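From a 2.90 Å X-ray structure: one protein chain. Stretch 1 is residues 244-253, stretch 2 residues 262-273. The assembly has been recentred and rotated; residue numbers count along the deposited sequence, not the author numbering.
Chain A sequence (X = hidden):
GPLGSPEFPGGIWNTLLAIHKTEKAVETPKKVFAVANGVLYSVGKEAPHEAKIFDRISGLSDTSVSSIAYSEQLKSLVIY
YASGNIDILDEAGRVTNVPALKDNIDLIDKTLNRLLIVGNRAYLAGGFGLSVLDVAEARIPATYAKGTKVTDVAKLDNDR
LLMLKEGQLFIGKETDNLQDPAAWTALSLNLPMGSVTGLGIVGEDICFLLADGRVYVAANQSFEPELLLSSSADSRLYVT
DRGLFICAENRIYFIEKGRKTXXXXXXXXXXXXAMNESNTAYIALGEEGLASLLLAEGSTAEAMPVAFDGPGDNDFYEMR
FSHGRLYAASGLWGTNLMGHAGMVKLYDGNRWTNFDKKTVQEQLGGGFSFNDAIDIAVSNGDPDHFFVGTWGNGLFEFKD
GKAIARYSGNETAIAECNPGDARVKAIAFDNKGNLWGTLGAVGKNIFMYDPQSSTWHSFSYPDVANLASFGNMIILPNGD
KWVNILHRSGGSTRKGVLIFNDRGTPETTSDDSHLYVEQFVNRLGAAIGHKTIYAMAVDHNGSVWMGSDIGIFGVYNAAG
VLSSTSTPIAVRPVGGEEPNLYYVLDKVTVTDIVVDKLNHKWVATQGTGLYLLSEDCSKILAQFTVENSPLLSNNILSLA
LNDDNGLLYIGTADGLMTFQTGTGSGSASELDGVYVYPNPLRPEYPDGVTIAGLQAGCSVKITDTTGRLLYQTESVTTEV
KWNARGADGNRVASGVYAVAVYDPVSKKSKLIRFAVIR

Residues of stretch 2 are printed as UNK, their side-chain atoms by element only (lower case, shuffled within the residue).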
# COMPACT_ATOMS: atom_id res chain seq x y z
N LEU A 244 20.30 -6.90 -27.81
CA LEU A 244 20.34 -7.51 -26.48
C LEU A 244 21.25 -6.71 -25.55
O LEU A 244 22.31 -6.23 -25.96
CB LEU A 244 20.79 -8.98 -26.51
CG LEU A 244 20.21 -9.85 -27.59
CD1 LEU A 244 20.89 -11.22 -27.57
CD2 LEU A 244 18.64 -9.95 -27.51
N PHE A 245 20.82 -6.57 -24.28
CA PHE A 245 21.64 -5.85 -23.31
C PHE A 245 22.09 -6.77 -22.21
O PHE A 245 21.25 -7.36 -21.51
CB PHE A 245 20.88 -4.64 -22.74
CG PHE A 245 20.55 -3.61 -23.80
CD1 PHE A 245 21.41 -2.55 -24.05
CD2 PHE A 245 19.40 -3.74 -24.58
CE1 PHE A 245 21.10 -1.60 -25.03
CE2 PHE A 245 19.10 -2.80 -25.57
CZ PHE A 245 19.95 -1.74 -25.79
N ILE A 246 23.42 -6.96 -22.11
CA ILE A 246 24.04 -7.78 -21.08
C ILE A 246 24.51 -6.82 -20.01
O ILE A 246 25.50 -6.11 -20.20
CB ILE A 246 25.18 -8.70 -21.58
CG1 ILE A 246 24.76 -9.56 -22.80
CG2 ILE A 246 25.74 -9.55 -20.44
CD1 ILE A 246 23.80 -10.67 -22.55
N CYS A 247 23.76 -6.76 -18.91
CA CYS A 247 24.07 -5.82 -17.85
C CYS A 247 24.73 -6.53 -16.73
O CYS A 247 24.14 -7.38 -16.05
CB CYS A 247 22.82 -5.09 -17.41
SG CYS A 247 21.90 -4.38 -18.79
N ALA A 248 26.02 -6.21 -16.61
CA ALA A 248 26.96 -6.68 -15.62
C ALA A 248 27.10 -5.63 -14.54
O ALA A 248 26.53 -4.53 -14.68
CB ALA A 248 28.30 -6.93 -16.29
N GLU A 249 27.84 -5.93 -13.46
CA GLU A 249 28.07 -4.93 -12.43
C GLU A 249 29.11 -3.95 -12.95
O GLU A 249 30.21 -4.37 -13.30
CB GLU A 249 28.50 -5.58 -11.12
CG GLU A 249 27.36 -5.73 -10.13
CD GLU A 249 27.83 -6.05 -8.72
OE1 GLU A 249 28.20 -5.11 -7.98
OE2 GLU A 249 27.84 -7.25 -8.37
N ASN A 250 28.71 -2.67 -13.09
CA ASN A 250 29.46 -1.46 -13.50
C ASN A 250 29.40 -1.18 -15.04
O ASN A 250 29.62 -0.04 -15.42
CB ASN A 250 30.93 -1.40 -13.00
CG ASN A 250 32.00 -2.17 -13.76
OD1 ASN A 250 32.34 -1.85 -14.90
ND2 ASN A 250 32.64 -3.11 -13.09
N ARG A 251 29.08 -2.18 -15.89
CA ARG A 251 29.00 -1.91 -17.33
C ARG A 251 27.91 -2.73 -18.04
O ARG A 251 27.45 -3.75 -17.52
CB ARG A 251 30.38 -2.11 -18.00
CG ARG A 251 30.81 -3.56 -18.25
CD ARG A 251 31.49 -4.22 -17.07
NE ARG A 251 31.80 -5.62 -17.37
CZ ARG A 251 31.84 -6.60 -16.47
NH1 ARG A 251 31.60 -6.34 -15.18
NH2 ARG A 251 32.12 -7.84 -16.84
N ILE A 252 27.49 -2.26 -19.24
CA ILE A 252 26.50 -2.89 -20.14
C ILE A 252 27.22 -3.33 -21.41
O ILE A 252 28.21 -2.69 -21.80
CB ILE A 252 25.29 -1.96 -20.50
CG1 ILE A 252 24.38 -1.67 -19.32
CG2 ILE A 252 24.46 -2.48 -21.67
CD1 ILE A 252 23.38 -0.56 -19.67
N TYR A 253 26.68 -4.38 -22.06
CA TYR A 253 27.12 -4.90 -23.35
C TYR A 253 25.93 -4.86 -24.27
O TYR A 253 24.93 -5.54 -24.02
CB TYR A 253 27.69 -6.32 -23.26
CG TYR A 253 28.94 -6.43 -22.42
CD1 TYR A 253 30.20 -6.34 -22.99
CD2 TYR A 253 28.85 -6.71 -21.05
CE1 TYR A 253 31.35 -6.47 -22.22
CE2 TYR A 253 29.99 -6.86 -20.28
CZ TYR A 253 31.25 -6.73 -20.86
OH TYR A 253 32.37 -6.86 -20.09
N UNK A 262 28.98 -3.21 -28.25
CA UNK A 262 29.35 -1.89 -27.73
C UNK A 262 29.23 -1.94 -26.20
O UNK A 262 28.22 -2.39 -25.68
c UNK A 262 28.50 -0.76 -28.33
o UNK A 262 28.52 -0.82 -29.76
c UNK A 262 28.95 0.61 -27.88
N UNK A 263 30.27 -1.48 -25.50
CA UNK A 263 30.30 -1.46 -24.05
C UNK A 263 29.98 -0.04 -23.53
O UNK A 263 30.40 0.96 -24.13
c UNK A 263 31.67 -1.94 -23.56
o UNK A 263 33.88 -3.51 -22.41
n UNK A 263 33.31 -2.49 -20.48
c UNK A 263 31.64 -2.64 -22.22
c UNK A 263 33.04 -2.91 -21.71
N UNK A 264 29.22 0.03 -22.42
CA UNK A 264 28.83 1.29 -21.78
C UNK A 264 29.04 1.20 -20.27
O UNK A 264 28.53 0.26 -19.65
c UNK A 264 27.37 1.63 -22.07
c UNK A 264 26.26 2.15 -26.19
c UNK A 264 27.22 3.01 -24.16
c UNK A 264 26.86 3.18 -25.50
c UNK A 264 26.03 0.95 -25.55
c UNK A 264 26.40 0.78 -24.22
c UNK A 264 27.00 1.80 -23.51
N UNK A 265 29.73 2.17 -19.64
CA UNK A 265 29.89 2.11 -18.18
C UNK A 265 28.60 2.54 -17.43
O UNK A 265 28.54 3.63 -16.85
c UNK A 265 31.07 3.04 -17.92
c UNK A 265 30.39 3.37 -20.21
c UNK A 265 31.02 4.02 -19.02
N UNK A 266 27.57 1.68 -17.44
CA UNK A 266 26.31 1.93 -16.74
C UNK A 266 26.11 0.81 -15.72
O UNK A 266 25.89 -0.35 -16.11
c UNK A 266 25.32 2.68 -19.05
c UNK A 266 23.96 2.86 -16.91
c UNK A 266 25.04 2.08 -17.64
c UNK A 266 25.70 4.17 -19.13
N UNK A 267 26.17 1.17 -14.44
CA UNK A 267 25.99 0.26 -13.31
C UNK A 267 24.51 0.09 -12.93
O UNK A 267 23.68 0.94 -13.27
c UNK A 267 26.75 0.78 -12.11
N UNK A 268 24.20 -1.01 -12.22
CA UNK A 268 22.91 -1.37 -11.64
C UNK A 268 21.75 -1.02 -12.59
O UNK A 268 21.04 -0.03 -12.39
c UNK A 268 23.90 -0.83 -9.27
c UNK A 268 22.73 -0.69 -10.26
o UNK A 268 24.42 -1.96 -9.12
o UNK A 268 24.23 0.17 -8.59
N UNK A 269 21.61 -1.83 -13.65
CA UNK A 269 20.59 -1.67 -14.69
C UNK A 269 19.60 -2.82 -14.53
O UNK A 269 19.99 -3.98 -14.61
c UNK A 269 20.10 -1.48 -17.17
c UNK A 269 21.20 -1.60 -16.11
c UNK A 269 22.20 -0.46 -16.23
N UNK A 270 18.32 -2.48 -14.30
CA UNK A 270 17.22 -3.40 -14.01
C UNK A 270 16.29 -3.66 -15.21
O UNK A 270 15.51 -4.62 -15.19
c UNK A 270 16.40 -2.84 -12.84
c UNK A 270 17.68 -4.01 -11.00
c UNK A 270 16.12 -2.18 -10.45
c UNK A 270 17.08 -2.69 -11.48
N UNK A 271 16.37 -2.80 -16.22
CA UNK A 271 15.53 -2.92 -17.40
C UNK A 271 15.96 -2.01 -18.52
O UNK A 271 16.65 -1.02 -18.27
N UNK A 272 15.60 -2.37 -19.76
CA UNK A 272 15.91 -1.60 -20.97
C UNK A 272 14.71 -1.68 -21.91
O UNK A 272 14.11 -2.76 -22.03
c UNK A 272 17.53 -1.03 -22.85
c UNK A 272 17.23 -2.00 -21.70
c UNK A 272 18.43 -2.05 -20.76
N UNK A 273 14.41 -0.55 -22.58
CA UNK A 273 13.36 -0.40 -23.58
C UNK A 273 13.88 0.26 -24.84
O UNK A 273 14.52 1.30 -24.77
O HOH W 1 26.35 -3.24 -7.40

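Position 262 carries one carbon bearing an oxygen and a second carbon, a branched three-atom side chain; CB points away from stretch 1, leaving the backbone O to meet Y253 CA at 3.6 Å. The fork alone would also fit valine; the oxygen on one arm makes it T262.

Position 263 has three carbons in a row, the third holding one oxygen and one nitrogen. The nitrogen lies 3.5 Å from R251 CG, and the second carbon approaches the Y253 ring obliquely, 4.3 Å from its centroid. This is Q263.

Position 264 shows one carbon and a six-carbon ring with no further atom. Its backbone does the pairing: I252 N donates to the O of 264 at 2.8 Å and the N of 264 to I252 O at 3.0 Å. On one face of the sheet I252 CB stands 4.4 Å from the CB of 264. The bare ring makes it F264.

At 265, just past the last bridge at F264, three carbons close onto the backbone nitrogen; its CA rests 3.5 Å from N250 O. The closed ring makes it P265.

Position 266 has four carbons, forked at the first, with one arm two carbons long. Its CB meets I252 CD1 at 3.7 Å: I266.

Position 267 has a single carbon, 3.8 Å from N250 CA: A267.

Position 268 has two carbons, the second with two oxygens. A water donates to one of these at 2.9 Å and to E249 OE1 at 2.7 Å, bridging two carboxylates that do not touch: D268, bound through OD1.

Position 269 has three carbons, forked at the first, pointing toward stretch 1. One arm lies 3.8 Å from C247 SG and the other 3.6 Å from I252 CD1. This is V269, the arms being CG1 and CG2 respectively.

Position 270 has four carbons forked at the second, directed away and touching nothing opposite: L270. Position 271 has no side-chain atoms: G271.

Position 272 repeats the three-carbon fork of V269. One arm stands over one face of the F245 ring, 3.7 Å from the centroid: V272, through CG1.

Position 273 is again bare: G273.

The contact joins a short antiparallel ladder to an apolar patch. Two hydrogen bonds fix I252 against F264, and the neighbouring pair, Y253 with Q263, puts its side chains on the other face. There R251 NE donates to Y253 OH at 3.0 Å, tying arginine to the ring that Q263 CG approaches obliquely. From the ladder I252 CD1 reaches on to I266 and V269; farther along, C247 meets V269 and F245 receives V272. The rule is backbone pairing for register, then branched aliphatics of stretch 2 packing on F245, C247 and I252.

Stretch 2 (262-273) TQFPIADVLGVG
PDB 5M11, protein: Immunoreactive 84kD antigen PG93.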